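AbiEi antitoxin C-terminal domain-containing protein (Mycobacterium tuberculosis, PDB 1ZEL) is of unknown function but probably binds DNA through a winged-helix domain and carries a domain of the AbiEi antitoxin family. Local coordinates at residues A[19-24]-A[43-48]; A[92-95]-A[99-102]; A[111-116]-A[184-189]. All coordinates share one frame; numbering follows the deposited sequence.

Interaction 1: A[19-24]-A[43-48]; sequences SRVVSG and TEAGCG
Val21 sends CG1 opposite its backbone N (chi1 -178°), which puts CG2 beside that N and turned to Ala45; Arg20, one residue earlier, meets the same alanine with CB, and its own chi1 only starts the chain that runs to a bridging water. Helices 19-28, 35-44 and 51-61 followed by strands 64-66 and 72-75 match a winged-helix domain, and this contact joins its first two helices. Helix 19-28 lies against the C-terminal end of helix 35-44, which finishes in a Schellman motif at Gly46 (phi 77°). Ala45, just before that glycine, has its CB 3.7 Å from Arg20 CB and 3.9 Å from Val21 CG2, so one methyl meets two consecutive residues of the facing helix. The backbones come close as well, with Arg20 CA 5.6 Å from Ala45 CA. Val21 continues inward onto Leu38 and Leu42, whereas Arg20 runs outward, extended from CG to NE, along the exposed margin. No direct hydrogen bond crosses between the segments. The water donates to Ala45 O at 2.6 Å and accepts a weak bond from Arg20 NH1 at 3.4 Å, lying at the edge of the guanidinium, in its plane.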
loop_
_atom_site.group_PDB
_atom_site.type_symbol
_atom_site.label_atom_id
_atom_site.label_comp_id
_atom_site.label_asym_id
_atom_site.label_seq_id
_atom_site.Cartn_x
_atom_site.Cartn_y
_atom_site.Cartn_z
ATOM N N SER A 19 -21.908 -0.629 29.651
ATOM C CA SER A 19 -21.630 0.803 29.832
ATOM C C SER A 19 -20.132 1.090 30.060
ATOM O O SER A 19 -19.530 1.923 29.378
ATOM C CB SER A 19 -22.443 1.325 31.009
ATOM O OG SER A 19 -22.346 2.729 31.095
ATOM N N ARG A 20 -19.517 0.391 31.022
ATOM C CA ARG A 20 -18.105 0.608 31.299
ATOM C C ARG A 20 -17.216 0.141 30.162
ATOM O O ARG A 20 -16.178 0.745 29.911
ATOM C CB ARG A 20 -17.675 -0.049 32.619
ATOM C CG ARG A 20 -18.285 0.613 33.808
ATOM C CD ARG A 20 -17.591 0.220 35.103
ATOM N NE ARG A 20 -17.868 1.235 36.108
ATOM C CZ ARG A 20 -19.037 1.359 36.719
ATOM N NH1 ARG A 20 -20.024 0.516 36.432
ATOM N NH2 ARG A 20 -19.223 2.326 37.607
ATOM N N VAL A 21 -17.626 -0.918 29.460
ATOM C CA VAL A 21 -16.837 -1.427 28.344
ATOM C C VAL A 21 -16.804 -0.389 27.223
ATOM O O VAL A 21 -15.726 -0.032 26.707
ATOM C CB VAL A 21 -17.397 -2.743 27.803
ATOM C CG1 VAL A 21 -16.529 -3.259 26.679
ATOM C CG2 VAL A 21 -17.464 -3.771 28.911
ATOM N N VAL A 22 -17.977 0.133 26.879
ATOM C CA VAL A 22 -18.050 1.146 25.833
ATOM C C VAL A 22 -17.349 2.424 26.282
ATOM O O VAL A 22 -16.611 3.028 25.493
ATOM C CB VAL A 22 -19.518 1.393 25.412
ATOM C CG1 VAL A 22 -19.623 2.566 24.438
ATOM C CG2 VAL A 22 -20.101 0.098 24.791
ATOM N N SER A 23 -17.563 2.842 27.536
ATOM C CA SER A 23 -16.944 4.081 28.045
ATOM C C SER A 23 -15.425 3.982 28.048
ATOM O O SER A 23 -14.718 4.951 27.751
ATOM C CB SER A 23 -17.465 4.437 29.443
ATOM O OG SER A 23 -18.752 5.039 29.340
ATOM N N GLY A 24 -14.917 2.799 28.361
ATOM C CA GLY A 24 -13.472 2.578 28.372
ATOM C C GLY A 24 -12.853 2.640 26.983
ATOM O O GLY A 24 -11.746 3.176 26.808
ATOM N N THR A 43 -13.977 -8.106 31.967
ATOM C CA THR A 43 -13.592 -8.497 33.334
ATOM C C THR A 43 -13.448 -7.273 34.225
ATOM O O THR A 43 -14.002 -7.234 35.326
ATOM C CB THR A 43 -12.260 -9.301 33.323
ATOM O OG1 THR A 43 -12.445 -10.526 32.596
ATOM C CG2 THR A 43 -11.803 -9.638 34.749
ATOM N N GLU A 44 -12.704 -6.284 33.741
ATOM C CA GLU A 44 -12.530 -5.004 34.434
ATOM C C GLU A 44 -13.833 -4.298 34.784
ATOM O O GLU A 44 -13.912 -3.627 35.812
ATOM C CB GLU A 44 -11.691 -4.061 33.584
ATOM C CG GLU A 44 -10.237 -4.451 33.575
ATOM C CD GLU A 44 -9.345 -3.440 32.864
ATOM O OE1 GLU A 44 -9.854 -2.398 32.366
ATOM O OE2 GLU A 44 -8.121 -3.704 32.803
ATOM N N ALA A 45 -14.836 -4.448 33.925
ATOM C CA ALA A 45 -16.150 -3.805 34.103
ATOM C C ALA A 45 -17.037 -4.558 35.105
ATOM O O ALA A 45 -18.148 -4.102 35.417
ATOM C CB ALA A 45 -16.869 -3.687 32.764
ATOM N N GLY A 46 -16.558 -5.710 35.572
ATOM C CA GLY A 46 -17.307 -6.563 36.495
ATOM C C GLY A 46 -18.368 -7.313 35.709
ATOM O O GLY A 46 -19.331 -7.823 36.267
ATOM N N CYS A 47 -18.168 -7.368 34.392
ATOM C CA CYS A 47 -19.065 -8.067 33.494
ATOM C C CYS A 47 -18.634 -9.510 33.329
ATOM O O CYS A 47 -17.519 -9.788 32.874
ATOM C CB CYS A 47 -19.127 -7.364 32.127
ATOM S SG CYS A 47 -20.295 -8.213 31.065
ATOM N N GLY A 48 -19.514 -10.433 33.695
ATOM C CA GLY A 48 -19.191 -11.855 33.624
ATOM C C GLY A 48 -19.703 -12.538 32.366
ATOM O O GLY A 48 -19.769 -13.771 32.304
HETATM O O HOH W 1 -20.018 -2.447 34.819
#

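Interaction 2: A[92-95]-A[99-102]; sequences SWLA and NAGF
Ala100 CB sits over one face of the Trp93 indole, a CH-pi contact within a helix-loop-strand connection: helix 88-96 turns through the loop containing 99-102 and passes into strand 103-104. The methyl is 3.5 Å from the centroid of the five-membered ring of Trp93 and only 12° off the ring normal, so it is nearly centred above the pyrrole part. Phe102 meets the benzo part obliquely, with its CD2 3.6 Å from Trp93 CE3 and 3.7 Å from Trp93 CZ3. The two ring planes are within 27° of parallel, but the centroids of the Phe102 ring and the Trp93 six-membered ring are 5.5 Å apart. The rings are therefore slid so far that they barely overlap.

Leu94 closes the cluster from the next position on the helix. Its CD1 lies 3.7 Å from Phe102 CZ, while its other methyl, CD2, reaches Ala100 CB at 4.0 Å. Thus Ala100 and Phe102 each touch both Trp93 and Leu94. The contact buries 261 Å², mostly between apolar side chains, and no hydrogen bond crosses it.

Torsions aim the two rings: Trp93 holds CG anti to its backbone N, and Phe102 CG lies between its backbone N and carbonyl carbon (chi1 60°). Gly101, with positive phi, turns the chain between Ala100 and Phe102, and both residues direct their CB atoms toward the helix. Farther out, Pro135 and Leu138 pack on Trp93, and Leu178 packs on Leu94. At the start of the loop, Asn99 N donates a hydrogen bond to Asp97 OD1.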
loop_
_atom_site.group_PDB
_atom_site.type_symbol
_atom_site.label_atom_id
_atom_site.label_comp_id
_atom_site.label_asym_id
_atom_site.label_seq_id
_atom_site.Cartn_x
_atom_site.Cartn_y
_atom_site.Cartn_z
ATOM N N SER A 92 -5.481 -4.224 11.251
ATOM C CA SER A 92 -5.964 -5.415 11.985
ATOM C C SER A 92 -4.982 -6.586 11.941
ATOM O O SER A 92 -4.870 -7.379 12.902
ATOM C CB SER A 92 -7.364 -5.841 11.523
ATOM O OG SER A 92 -7.338 -6.709 10.412
ATOM N N TRP A 93 -4.266 -6.703 10.830
ATOM C CA TRP A 93 -3.176 -7.662 10.734
ATOM C C TRP A 93 -2.043 -7.367 11.722
ATOM O O TRP A 93 -1.616 -8.269 12.471
ATOM C CB TRP A 93 -2.684 -7.746 9.288
ATOM C CG TRP A 93 -1.712 -8.899 9.009
ATOM C CD1 TRP A 93 -1.357 -9.908 9.849
ATOM C CD2 TRP A 93 -1.039 -9.145 7.772
ATOM N NE1 TRP A 93 -0.466 -10.762 9.222
ATOM C CE2 TRP A 93 -0.264 -10.310 7.938
ATOM C CE3 TRP A 93 -1.023 -8.489 6.534
ATOM C CZ2 TRP A 93 0.542 -10.825 6.913
ATOM C CZ3 TRP A 93 -0.234 -9.009 5.510
ATOM C CH2 TRP A 93 0.546 -10.152 5.709
ATOM N N LEU A 94 -1.566 -6.119 11.760
ATOM C CA LEU A 94 -0.519 -5.728 12.730
ATOM C C LEU A 94 -0.949 -5.933 14.182
ATOM O O LEU A 94 -0.106 -6.193 15.070
ATOM C CB LEU A 94 -0.130 -4.267 12.539
ATOM C CG LEU A 94 0.633 -3.999 11.255
ATOM C CD1 LEU A 94 0.650 -2.491 10.980
ATOM C CD2 LEU A 94 2.032 -4.582 11.336
ATOM N N ALA A 95 -2.258 -5.817 14.420
ATOM C CA ALA A 95 -2.826 -6.029 15.761
ATOM C C ALA A 95 -2.621 -7.457 16.240
ATOM O O ALA A 95 -2.413 -7.692 17.433
ATOM C CB ALA A 95 -4.298 -5.675 15.768
ATOM N N ASN A 99 4.855 -8.439 13.309
ATOM C CA ASN A 99 5.855 -8.761 12.285
ATOM C C ASN A 99 5.224 -9.164 10.953
ATOM O O ASN A 99 5.805 -9.955 10.199
ATOM C CB ASN A 99 6.778 -9.908 12.764
ATOM C CG ASN A 99 7.408 -9.640 14.121
ATOM O OD1 ASN A 99 7.402 -10.512 15.006
ATOM N ND2 ASN A 99 7.951 -8.439 14.299
ATOM N N ALA A 100 4.024 -8.642 10.675
ATOM C CA ALA A 100 3.319 -8.927 9.420
ATOM C C ALA A 100 4.244 -8.773 8.217
ATOM O O ALA A 100 4.219 -9.585 7.309
ATOM C CB ALA A 100 2.072 -8.044 9.281
ATOM N N GLY A 101 5.064 -7.731 8.233
ATOM C CA GLY A 101 6.129 -7.557 7.248
ATOM C C GLY A 101 5.729 -6.966 5.908
ATOM O O GLY A 101 6.525 -7.007 4.977
ATOM N N PHE A 102 4.515 -6.403 5.802
ATOM C CA PHE A 102 4.055 -5.862 4.529
ATOM C C PHE A 102 4.510 -4.432 4.425
ATOM O O PHE A 102 4.829 -3.784 5.439
ATOM C CB PHE A 102 2.504 -5.906 4.385
ATOM C CG PHE A 102 1.765 -5.119 5.458
ATOM C CD1 PHE A 102 1.579 -3.743 5.327
ATOM C CD2 PHE A 102 1.247 -5.756 6.584
ATOM C CE1 PHE A 102 0.935 -3.008 6.321
ATOM C CE2 PHE A 102 0.561 -5.020 7.580
ATOM C CZ PHE A 102 0.425 -3.644 7.435
#

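Interaction 3: A[111-116]-A[184-189]; sequences WHLGYL and EALLVQ
Leu186 brings its CD2 methyl to the edge of the Tyr115 ring, near the ring plane and 4.0 Å from Tyr115 CD1, so the two side chains slide past each other without stacking. With CG opposite its backbone N (chi1 171°) and CD2 in turn anti to CA, this methyl is the far end of an extended chain reaching out from helix 183-192. The same methyl lies 4.3 Å from Leu113 CD1 and thus touches both residues flanking Gly114. That glycine, at phi 100°, ends helix 106-113 in a Schellman motif, and the turn lets Leu113 and Tyr115 both direct their CB atoms at the facing helix.

The backbones remain well apart: Leu113 CA and Leu186 CA, the nearest pair, are 9.7 Å from each other. Only 88 Å² is buried between the segments, which meet through the Leu186 and Leu113 methyls and the CD1 edge of Tyr115. Leu203 and Leu210 also pack on Tyr115, and Trp174 on Leu113.

Tyr115 OH is hydrogen-bonded to Asp213 OD2, and Asp213 belongs to the sodium site together with Arg167 and Asp209. A buried methyl at the ring edge and a carboxylate at the hydroxyl imply a tyrosine that joins hydrophobic packing to the second shell of the metal site, where its hydrogen bond probably helps orient Asp213.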
loop_
_atom_site.group_PDB
_atom_site.type_symbol
_atom_site.label_atom_id
_atom_site.label_comp_id
_atom_site.label_asym_id
_atom_site.label_seq_id
_atom_site.Cartn_x
_atom_site.Cartn_y
_atom_site.Cartn_z
ATOM N N TRP A 111 0.409 7.300 -4.116
ATOM C CA TRP A 111 -0.545 8.306 -3.663
ATOM C C TRP A 111 0.064 9.148 -2.548
ATOM O O TRP A 111 0.074 10.369 -2.613
ATOM C CB TRP A 111 -1.855 7.620 -3.223
ATOM C CG TRP A 111 -2.776 8.453 -2.365
ATOM C CD1 TRP A 111 -3.123 8.219 -1.063
ATOM C CD2 TRP A 111 -3.488 9.642 -2.758
ATOM N NE1 TRP A 111 -3.999 9.177 -0.623
ATOM C CE2 TRP A 111 -4.243 10.059 -1.641
ATOM C CE3 TRP A 111 -3.571 10.373 -3.945
ATOM C CZ2 TRP A 111 -5.049 11.190 -1.662
ATOM C CZ3 TRP A 111 -4.369 11.519 -3.965
ATOM C CH2 TRP A 111 -5.097 11.909 -2.828
ATOM N N HIS A 112 0.619 8.491 -1.537
ATOM C CA HIS A 112 1.177 9.211 -0.401
ATOM C C HIS A 112 2.498 9.918 -0.720
ATOM O O HIS A 112 2.814 10.916 -0.078
ATOM C CB HIS A 112 1.306 8.284 0.808
ATOM C CG HIS A 112 -0.014 7.814 1.350
ATOM N ND1 HIS A 112 -0.945 8.679 1.896
ATOM C CD2 HIS A 112 -0.551 6.572 1.447
ATOM C CE1 HIS A 112 -2.009 7.991 2.281
ATOM N NE2 HIS A 112 -1.794 6.709 2.022
ATOM N N LEU A 113 3.239 9.409 -1.706
ATOM C CA LEU A 113 4.472 10.034 -2.182
ATOM C C LEU A 113 4.138 11.227 -3.077
ATOM O O LEU A 113 4.994 12.096 -3.324
ATOM C CB LEU A 113 5.330 9.030 -2.970
ATOM C CG LEU A 113 6.105 7.951 -2.205
ATOM C CD1 LEU A 113 6.791 6.949 -3.166
ATOM C CD2 LEU A 113 7.114 8.592 -1.238
ATOM N N GLY A 114 2.894 11.280 -3.540
ATOM C CA GLY A 114 2.394 12.481 -4.237
ATOM C C GLY A 114 2.360 12.416 -5.749
ATOM O O GLY A 114 2.197 13.449 -6.408
ATOM N N TYR A 115 2.422 11.201 -6.301
ATOM C CA TYR A 115 2.504 11.042 -7.756
ATOM C C TYR A 115 1.161 10.781 -8.437
ATOM O O TYR A 115 1.132 10.511 -9.642
ATOM C CB TYR A 115 3.536 9.960 -8.128
ATOM C CG TYR A 115 4.868 10.131 -7.426
ATOM C CD1 TYR A 115 5.479 9.068 -6.754
ATOM C CD2 TYR A 115 5.481 11.357 -7.381
ATOM C CE1 TYR A 115 6.681 9.248 -6.095
ATOM C CE2 TYR A 115 6.694 11.541 -6.710
ATOM C CZ TYR A 115 7.277 10.489 -6.076
ATOM O OH TYR A 115 8.457 10.661 -5.403
ATOM N N LEU A 116 0.052 10.884 -7.707
ATOM C CA LEU A 116 -1.245 10.577 -8.298
ATOM C C LEU A 116 -2.223 11.713 -8.133
ATOM O O LEU A 116 -2.338 12.302 -7.053
ATOM C CB LEU A 116 -1.857 9.281 -7.716
ATOM C CG LEU A 116 -1.163 7.930 -7.902
ATOM C CD1 LEU A 116 -1.941 6.828 -7.236
ATOM C CD2 LEU A 116 -0.984 7.585 -9.376
ATOM N N GLU A 184 11.988 4.769 -5.240
ATOM C CA GLU A 184 12.809 3.802 -5.948
ATOM C C GLU A 184 12.141 2.443 -6.017
ATOM O O GLU A 184 12.051 1.847 -7.085
ATOM C CB GLU A 184 14.210 3.700 -5.334
ATOM C CG GLU A 184 14.979 5.015 -5.471
ATOM C CD GLU A 184 14.930 5.857 -4.207
ATOM O OE1 GLU A 184 14.051 5.595 -3.365
ATOM O OE2 GLU A 184 15.773 6.771 -4.060
ATOM N N ALA A 185 11.625 1.967 -4.890
ATOM C CA ALA A 185 11.001 0.644 -4.883
ATOM C C ALA A 185 9.706 0.664 -5.682
ATOM O O ALA A 185 9.374 -0.311 -6.358
ATOM C CB ALA A 185 10.792 0.133 -3.460
ATOM N N LEU A 186 8.994 1.787 -5.628
ATOM C CA LEU A 186 7.804 1.949 -6.448
ATOM C C LEU A 186 8.153 1.863 -7.931
ATOM O O LEU A 186 7.519 1.113 -8.677
ATOM C CB LEU A 186 7.131 3.287 -6.158
ATOM C CG LEU A 186 5.990 3.649 -7.107
ATOM C CD1 LEU A 186 4.792 2.673 -7.011
ATOM C CD2 LEU A 186 5.598 5.050 -6.805
ATOM N N LEU A 187 9.182 2.594 -8.349
ATOM C CA LEU A 187 9.524 2.642 -9.759
ATOM C C LEU A 187 9.953 1.241 -10.194
ATOM O O LEU A 187 9.566 0.759 -11.270
ATOM C CB LEU A 187 10.643 3.655 -10.019
ATOM C CG LEU A 187 10.949 4.010 -11.476
ATOM C CD1 LEU A 187 11.459 5.460 -11.587
ATOM C CD2 LEU A 187 11.990 2.998 -12.054
ATOM N N VAL A 188 10.772 0.586 -9.379
ATOM C CA VAL A 188 11.217 -0.764 -9.747
ATOM C C VAL A 188 10.034 -1.738 -9.793
ATOM O O VAL A 188 9.969 -2.604 -10.662
ATOM C CB VAL A 188 12.339 -1.271 -8.848
ATOM C CG1 VAL A 188 12.645 -2.731 -9.163
ATOM C CG2 VAL A 188 13.600 -0.385 -9.069
ATOM N N GLN A 189 9.086 -1.566 -8.886
ATOM C CA GLN A 189 7.913 -2.432 -8.868
ATOM C C GLN A 189 7.162 -2.324 -10.184
ATOM O O GLN A 189 6.852 -3.327 -10.825
ATOM C CB GLN A 189 6.963 -2.049 -7.730
ATOM C CG GLN A 189 5.709 -2.941 -7.702
ATOM C CD GLN A 189 4.541 -2.292 -7.013
ATOM O OE1 GLN A 189 4.713 -1.547 -6.063
ATOM N NE2 GLN A 189 3.331 -2.588 -7.481
#

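The three contacts follow one another along the chain, and none touches another. Interaction 1 is peripheral, its centre about 36 Å from the centre of the chain; it packs helices of the winged-helix region, and a formic acid about 3 Å from the Arg20 side chain probably comes from the crystallisation liquor. Interactions 1 and 2 have centres about 28 Å apart and nearest atoms about 16 Å apart. Interactions 2 and 3 both belong to the AbiEi-like part of the chain, with centres about 21 Å and nearest atoms about 11 Å apart. Interaction 2 joins a helix to its following loop, whereas interaction 3 is metal-adjacent, the sodium ion lying about 4 Å from the Tyr115 side chain.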